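Putative polysaccharide biosynthesis protein with aminopeptidase-like domain (Clostridium acetobutylicum, PDB 3K9T) binds one zinc ion per subunit, probably takes part in the biosynthesis of modified polysaccharides, and is not expected to act as a peptidase despite low similarity to aminopeptidases. Local coordinates at residues I272-E277 with I408-G413; V349-E354 with R418-A423. All coordinates share one frame; numbering follows the deposited sequence.

Contact 1 of 2, residues I272-E277 with I408-G413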
loop_
_atom_site.group_PDB
_atom_site.type_symbol
_atom_site.label_atom_id
_atom_site.label_comp_id
_atom_site.label_asym_id
_atom_site.label_seq_id
_atom_site.Cartn_x
_atom_site.Cartn_y
_atom_site.Cartn_z
ATOM N N ILE A 272 -18.241 -4.569 8.754
ATOM C CA ILE A 272 -18.172 -5.943 9.270
ATOM C C ILE A 272 -16.771 -6.557 9.058
ATOM O O ILE A 272 -16.268 -7.227 9.930
ATOM C CB ILE A 272 -19.324 -6.856 8.702
ATOM C CG1 ILE A 272 -19.358 -8.211 9.413
ATOM C CG2 ILE A 272 -19.192 -7.044 7.195
ATOM C CD1 ILE A 272 -19.480 -8.118 10.916
ATOM N N ASP A 273 -16.129 -6.298 7.922
ATOM C CA ASP A 273 -14.753 -6.810 7.659
ATOM C C ASP A 273 -13.784 -6.253 8.668
ATOM O O ASP A 273 -12.952 -6.992 9.232
ATOM C CB ASP A 273 -14.242 -6.380 6.278
ATOM C CG ASP A 273 -15.069 -6.946 5.132
ATOM O OD1 ASP A 273 -15.391 -8.159 5.157
ATOM O OD2 ASP A 273 -15.395 -6.163 4.207
ATOM N N LYS A 274 -13.884 -4.937 8.877
ATOM C CA LYS A 274 -12.997 -4.222 9.783
ATOM C C LYS A 274 -13.241 -4.718 11.190
ATOM O O LYS A 274 -12.292 -4.907 11.958
ATOM C CB LYS A 274 -13.195 -2.702 9.653
ATOM C CG LYS A 274 -12.809 -2.157 8.278
ATOM C CD LYS A 274 -11.600 -1.280 8.224
ATOM C CE LYS A 274 -12.001 0.212 8.407
ATOM N NZ LYS A 274 -11.005 1.182 7.757
ATOM N N ILE A 275 -14.506 -4.962 11.535
ATOM C CA ILE A 275 -14.826 -5.418 12.903
ATOM C C ILE A 275 -14.289 -6.842 13.103
ATOM O O ILE A 275 -13.553 -7.116 14.054
ATOM C CB ILE A 275 -16.336 -5.397 13.204
ATOM C CG1 ILE A 275 -16.816 -3.971 13.430
ATOM C CG2 ILE A 275 -16.674 -6.270 14.422
ATOM C CD1 ILE A 275 -18.328 -3.902 13.572
ATOM N N VAL A 276 -14.657 -7.754 12.214
ATOM C CA VAL A 276 -14.182 -9.131 12.395
ATOM C C VAL A 276 -12.637 -9.225 12.405
ATOM O O VAL A 276 -12.084 -9.947 13.215
ATOM C CB VAL A 276 -14.796 -10.132 11.365
ATOM C CG1 VAL A 276 -14.076 -11.500 11.466
ATOM C CG2 VAL A 276 -16.330 -10.253 11.606
ATOM N N GLU A 277 -11.942 -8.483 11.543
ATOM C CA GLU A 277 -10.469 -8.624 11.505
ATOM C C GLU A 277 -9.836 -8.035 12.770
ATOM O O GLU A 277 -8.853 -8.555 13.245
ATOM C CB GLU A 277 -9.877 -8.035 10.233
ATOM C CG GLU A 277 -10.360 -8.756 8.951
ATOM C CD GLU A 277 -10.126 -7.926 7.707
ATOM O OE1 GLU A 277 -9.049 -7.303 7.619
ATOM O OE2 GLU A 277 -11.011 -7.889 6.822
ATOM N N ILE A 408 -10.364 4.309 16.000
ATOM C CA ILE A 408 -9.363 4.669 16.987
ATOM C C ILE A 408 -8.602 3.385 17.362
ATOM O O ILE A 408 -7.362 3.383 17.448
ATOM C CB ILE A 408 -10.034 5.423 18.188
ATOM C CG1 ILE A 408 -10.707 6.722 17.702
ATOM C CG2 ILE A 408 -9.039 5.771 19.285
ATOM C CD1 ILE A 408 -11.749 7.284 18.681
ATOM N N ALA A 409 -9.329 2.283 17.518
ATOM C CA ALA A 409 -8.690 1.020 17.859
ATOM C C ALA A 409 -7.705 0.657 16.758
ATOM O O ALA A 409 -6.578 0.260 17.042
ATOM C CB ALA A 409 -9.703 -0.069 18.050
ATOM N N TYR A 410 -8.123 0.802 15.505
ATOM C CA TYR A 410 -7.222 0.522 14.375
ATOM C C TYR A 410 -6.004 1.436 14.354
ATOM O O TYR A 410 -4.888 0.932 14.358
ATOM C CB TYR A 410 -7.923 0.579 13.016
ATOM C CG TYR A 410 -8.387 -0.779 12.529
ATOM C CD1 TYR A 410 -7.524 -1.645 11.877
ATOM C CD2 TYR A 410 -9.695 -1.187 12.708
ATOM C CE1 TYR A 410 -7.962 -2.902 11.435
ATOM C CE2 TYR A 410 -10.142 -2.403 12.260
ATOM C CZ TYR A 410 -9.283 -3.272 11.646
ATOM O OH TYR A 410 -9.781 -4.488 11.217
ATOM N N LYS A 411 -6.203 2.758 14.346
ATOM C CA LYS A 411 -5.060 3.717 14.320
ATOM C C LYS A 411 -4.113 3.531 15.525
ATOM O O LYS A 411 -2.902 3.560 15.371
ATOM C CB LYS A 411 -5.542 5.174 14.231
ATOM C CG LYS A 411 -4.428 6.212 14.101
ATOM C CD LYS A 411 -4.219 6.709 12.664
ATOM C CE LYS A 411 -4.846 8.081 12.458
ATOM N NZ LYS A 411 -4.840 8.503 11.034
ATOM N N SER A 412 -4.670 3.329 16.710
ATOM C CA SER A 412 -3.860 3.124 17.915
ATOM C C SER A 412 -3.178 1.751 17.964
ATOM O O SER A 412 -2.275 1.515 18.766
ATOM C CB SER A 412 -4.741 3.291 19.188
ATOM O OG SER A 412 -5.664 2.218 19.388
ATOM N N GLY A 413 -3.647 0.808 17.165
ATOM C CA GLY A 413 -3.142 -0.545 17.281
ATOM C C GLY A 413 -3.612 -1.224 18.553
ATOM O O GLY A 413 -3.121 -2.305 18.916
HETATM O O HOH W 1 -8.656 -4.879 8.709
#

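Contact 2 of 2, residues V349-E354 with R418-A423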
loop_
_atom_site.group_PDB
_atom_site.type_symbol
_atom_site.label_atom_id
_atom_site.label_comp_id
_atom_site.label_asym_id
_atom_site.label_seq_id
_atom_site.Cartn_x
_atom_site.Cartn_y
_atom_site.Cartn_z
ATOM N N VAL A 349 -17.667 -10.261 18.163
ATOM C CA VAL A 349 -18.003 -9.516 16.980
ATOM C C VAL A 349 -19.252 -8.675 17.247
ATOM O O VAL A 349 -19.234 -7.473 16.961
ATOM C CB VAL A 349 -18.155 -10.421 15.765
ATOM C CG1 VAL A 349 -18.866 -9.699 14.615
ATOM C CG2 VAL A 349 -16.787 -10.909 15.354
ATOM N N ILE A 350 -20.290 -9.298 17.825
ATOM C CA ILE A 350 -21.581 -8.646 18.066
ATOM C C ILE A 350 -21.418 -7.552 19.097
ATOM O O ILE A 350 -21.927 -6.454 18.905
ATOM C CB ILE A 350 -22.703 -9.643 18.459
ATOM C CG1 ILE A 350 -23.105 -10.490 17.234
ATOM C CG2 ILE A 350 -23.903 -8.894 19.009
ATOM C CD1 ILE A 350 -24.036 -11.730 17.499
ATOM N N TYR A 351 -20.683 -7.837 20.167
ATOM C CA TYR A 351 -20.320 -6.797 21.141
ATOM C C TYR A 351 -19.650 -5.608 20.429
ATOM O O TYR A 351 -19.951 -4.472 20.736
ATOM C CB TYR A 351 -19.374 -7.359 22.214
ATOM C CG TYR A 351 -18.838 -6.336 23.209
ATOM C CD1 TYR A 351 -17.750 -5.505 22.893
ATOM C CD2 TYR A 351 -19.399 -6.212 24.469
ATOM C CE1 TYR A 351 -17.266 -4.585 23.810
ATOM C CE2 TYR A 351 -18.908 -5.287 25.406
ATOM C CZ TYR A 351 -17.841 -4.487 25.074
ATOM O OH TYR A 351 -17.368 -3.574 25.985
ATOM N N THR A 352 -18.765 -5.863 19.470
ATOM C CA THR A 352 -18.068 -4.765 18.765
ATOM C C THR A 352 -19.044 -3.962 17.878
ATOM O O THR A 352 -19.038 -2.726 17.851
ATOM C CB THR A 352 -16.854 -5.301 17.960
ATOM O OG1 THR A 352 -16.017 -6.089 18.821
ATOM C CG2 THR A 352 -16.032 -4.163 17.382
ATOM N N ILE A 353 -19.888 -4.679 17.158
ATOM C CA ILE A 353 -20.889 -4.059 16.312
ATOM C C ILE A 353 -21.732 -3.110 17.135
ATOM O O ILE A 353 -21.968 -1.985 16.736
ATOM C CB ILE A 353 -21.826 -5.116 15.694
ATOM C CG1 ILE A 353 -21.104 -5.921 14.630
ATOM C CG2 ILE A 353 -23.104 -4.468 15.102
ATOM C CD1 ILE A 353 -21.878 -7.196 14.271
ATOM N N GLU A 354 -22.181 -3.586 18.287
ATOM C CA GLU A 354 -23.094 -2.827 19.136
ATOM C C GLU A 354 -22.464 -1.599 19.787
ATOM O O GLU A 354 -23.097 -0.561 19.878
ATOM C CB GLU A 354 -23.597 -3.758 20.228
ATOM C CG GLU A 354 -24.605 -4.756 19.753
ATOM C CD GLU A 354 -25.983 -4.171 19.647
ATOM O OE1 GLU A 354 -26.390 -3.497 20.608
ATOM O OE2 GLU A 354 -26.651 -4.388 18.604
ATOM N N ARG A 418 -10.357 -2.018 24.986
ATOM C CA ARG A 418 -9.538 -1.020 25.681
ATOM C C ARG A 418 -9.961 0.409 25.332
ATOM O O ARG A 418 -10.055 1.307 26.184
ATOM C CB ARG A 418 -8.101 -1.209 25.259
ATOM C CG ARG A 418 -7.139 -0.706 26.231
ATOM C CD ARG A 418 -5.756 -1.104 25.838
ATOM N NE ARG A 418 -4.848 -0.189 26.485
ATOM C CZ ARG A 418 -3.605 0.030 26.108
ATOM N NH1 ARG A 418 -3.114 -0.613 25.063
ATOM N NH2 ARG A 418 -2.858 0.907 26.791
ATOM N N ILE A 419 -10.220 0.596 24.050
ATOM C CA ILE A 419 -10.707 1.848 23.540
ATOM C C ILE A 419 -12.106 2.119 24.082
ATOM O O ILE A 419 -12.382 3.214 24.519
ATOM C CB ILE A 419 -10.658 1.845 22.010
ATOM C CG1 ILE A 419 -9.186 1.654 21.547
ATOM C CG2 ILE A 419 -11.302 3.094 21.466
ATOM C CD1 ILE A 419 -8.195 2.606 22.159
ATOM N N LYS A 420 -12.953 1.096 24.103
ATOM C CA LYS A 420 -14.342 1.225 24.528
ATOM C C LYS A 420 -14.465 1.654 25.977
ATOM O O LYS A 420 -15.215 2.578 26.327
ATOM C CB LYS A 420 -15.051 -0.120 24.320
ATOM C CG LYS A 420 -16.567 -0.065 24.407
ATOM C CD LYS A 420 -17.080 -0.172 25.843
ATOM C CE LYS A 420 -18.583 -0.395 25.875
ATOM N NZ LYS A 420 -19.128 -0.268 27.250
ATOM N N TYR A 421 -13.718 0.972 26.828
ATOM C CA TYR A 421 -13.742 1.272 28.233
ATOM C C TYR A 421 -13.096 2.628 28.509
ATOM O O TYR A 421 -13.516 3.334 29.424
ATOM C CB TYR A 421 -13.071 0.155 29.031
ATOM C CG TYR A 421 -13.797 -1.164 28.963
ATOM C CD1 TYR A 421 -15.183 -1.228 29.127
ATOM C CD2 TYR A 421 -13.095 -2.363 28.798
ATOM C CE1 TYR A 421 -15.852 -2.432 29.078
ATOM C CE2 TYR A 421 -13.765 -3.594 28.734
ATOM C CZ TYR A 421 -15.140 -3.624 28.881
ATOM O OH TYR A 421 -15.804 -4.831 28.816
ATOM N N ALA A 422 -12.107 3.016 27.701
ATOM C CA ALA A 422 -11.516 4.342 27.858
ATOM C C ALA A 422 -12.575 5.407 27.539
ATOM O O ALA A 422 -12.749 6.356 28.296
ATOM C CB ALA A 422 -10.232 4.497 27.011
ATOM N N ALA A 423 -13.302 5.195 26.442
ATOM C CA ALA A 423 -14.397 6.061 26.011
ATOM C C ALA A 423 -15.527 6.102 27.039
ATOM O O ALA A 423 -16.159 7.142 27.228
ATOM C CB ALA A 423 -14.939 5.596 24.652
#

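Contact 1 of 2, residues I272-E277 with I408-G413
Tyr-410 reaches from helix 405-412 to helix 271-282 and donates its phenol hydrogen to the backbone of Lys-274. The bond from Tyr-410 OH to Lys-274 O is 2.7 Å long. It meets the carbonyl oxygen in the carbonyl plane, on a lone pair, with a C=O...O angle of 122°. The acceptor also lies in the plane of the phenol ring, at the edge that carries CE2 and OH. The ring presents an edge to this carbonyl. Lys-274 CB lies 4.0 Å from Tyr-410 CE2, displaced from the ring plane to the side where the lysine chain runs. The lysine chain then bends at chi2 (-112°) and chi3 and runs past the ring. Its NZ lies close to the ring normal but 5.8 Å from the centroid, so any cation-pi attraction is weak. Lys-278, one turn further along, makes a cation-pi contact with the same ring and bonds to Ala-409 O. Glu-277 CB packs 3.7 Å from Tyr-410 OH. A water donates to Tyr-410 OH at 2.8 Å and to Glu-277 OE1 at 2.7 Å, while Glu-277 OE2 forms a salt bridge with Arg-264. The phenol oxygen gives one bond and accepts another. This surface contact joins the aminopeptidase-like region to the permutated winged helix-turn-helix domain through a direct bond and a water bridge, which fix where the hydroxyl sits.

Contact 2 of 2, residues V349-E354 with R418-A423
Tyr-351 points from helix 336-355 toward helix 416-428 and touches Lys-420 and Tyr-421 with its hydroxyl. From CB the side chain sets out with CG anti to the backbone N (chi1 175°), which directs the ring toward helix 416-428. The ring carbons from CG to CZ carry the hydroxyl across to that helix, and Arg-417 makes a cation-pi contact with the ring. The tip does the touching within the two segments. Tyr-351 OH rests on the aliphatic part of Lys-420, 3.4 Å from CD and equally far from CE. The lysine chain bends at chi2 (-85°) and is extended beyond; the two side chains cross at about a right angle. Lys-420 NZ passes 4.0 Å from Tyr-351 OH and forms salt bridges with Asp-424 and Glu-3. On Tyr-421 the nearby atoms are CE1, CZ and OH. Its CE1 is 3.6 Å from Tyr-351 OH, an oblique approach to the ring.

Glu-3, near the N terminus, draws the three polar ends together. Glu-3 OE2 takes the hydrogen bond of Tyr-351 OH and pairs with Lys-420 NZ, and Glu-3 OE1 is hydrogen-bonded to Tyr-421 OH, which also bonds to Arg-417. The segments themselves meet mainly by van der Waals contact. Here the aminopeptidase-like region and the winged helix-turn-helix domain are linked through one shared carboxylate, whose negative charge is probably stabilised by Lys-420.

Overall arrangement
From the N terminus, the chain first reaches helix 271-282, then helix 336-355, both in the aminopeptidase-like region. It then enters the permutated winged helix-turn-helix domain. Helix 405-412 returns to 272-277 and closes the 130-residue loop of contact 1. The next helix, 416-428, returns to 349-354 and closes the 63-residue loop of contact 2. The segments alternate, so the two loops cross. The centres of the two contacts are about 11 Å apart. Ile-275 packs on Thr-352 and Ile-353 on the aminopeptidase-like side, and Ile-419 packs on Ala-409 and Ser-412 on the other. Two helix pairs thus face each other across the domain interface, away from the zinc site.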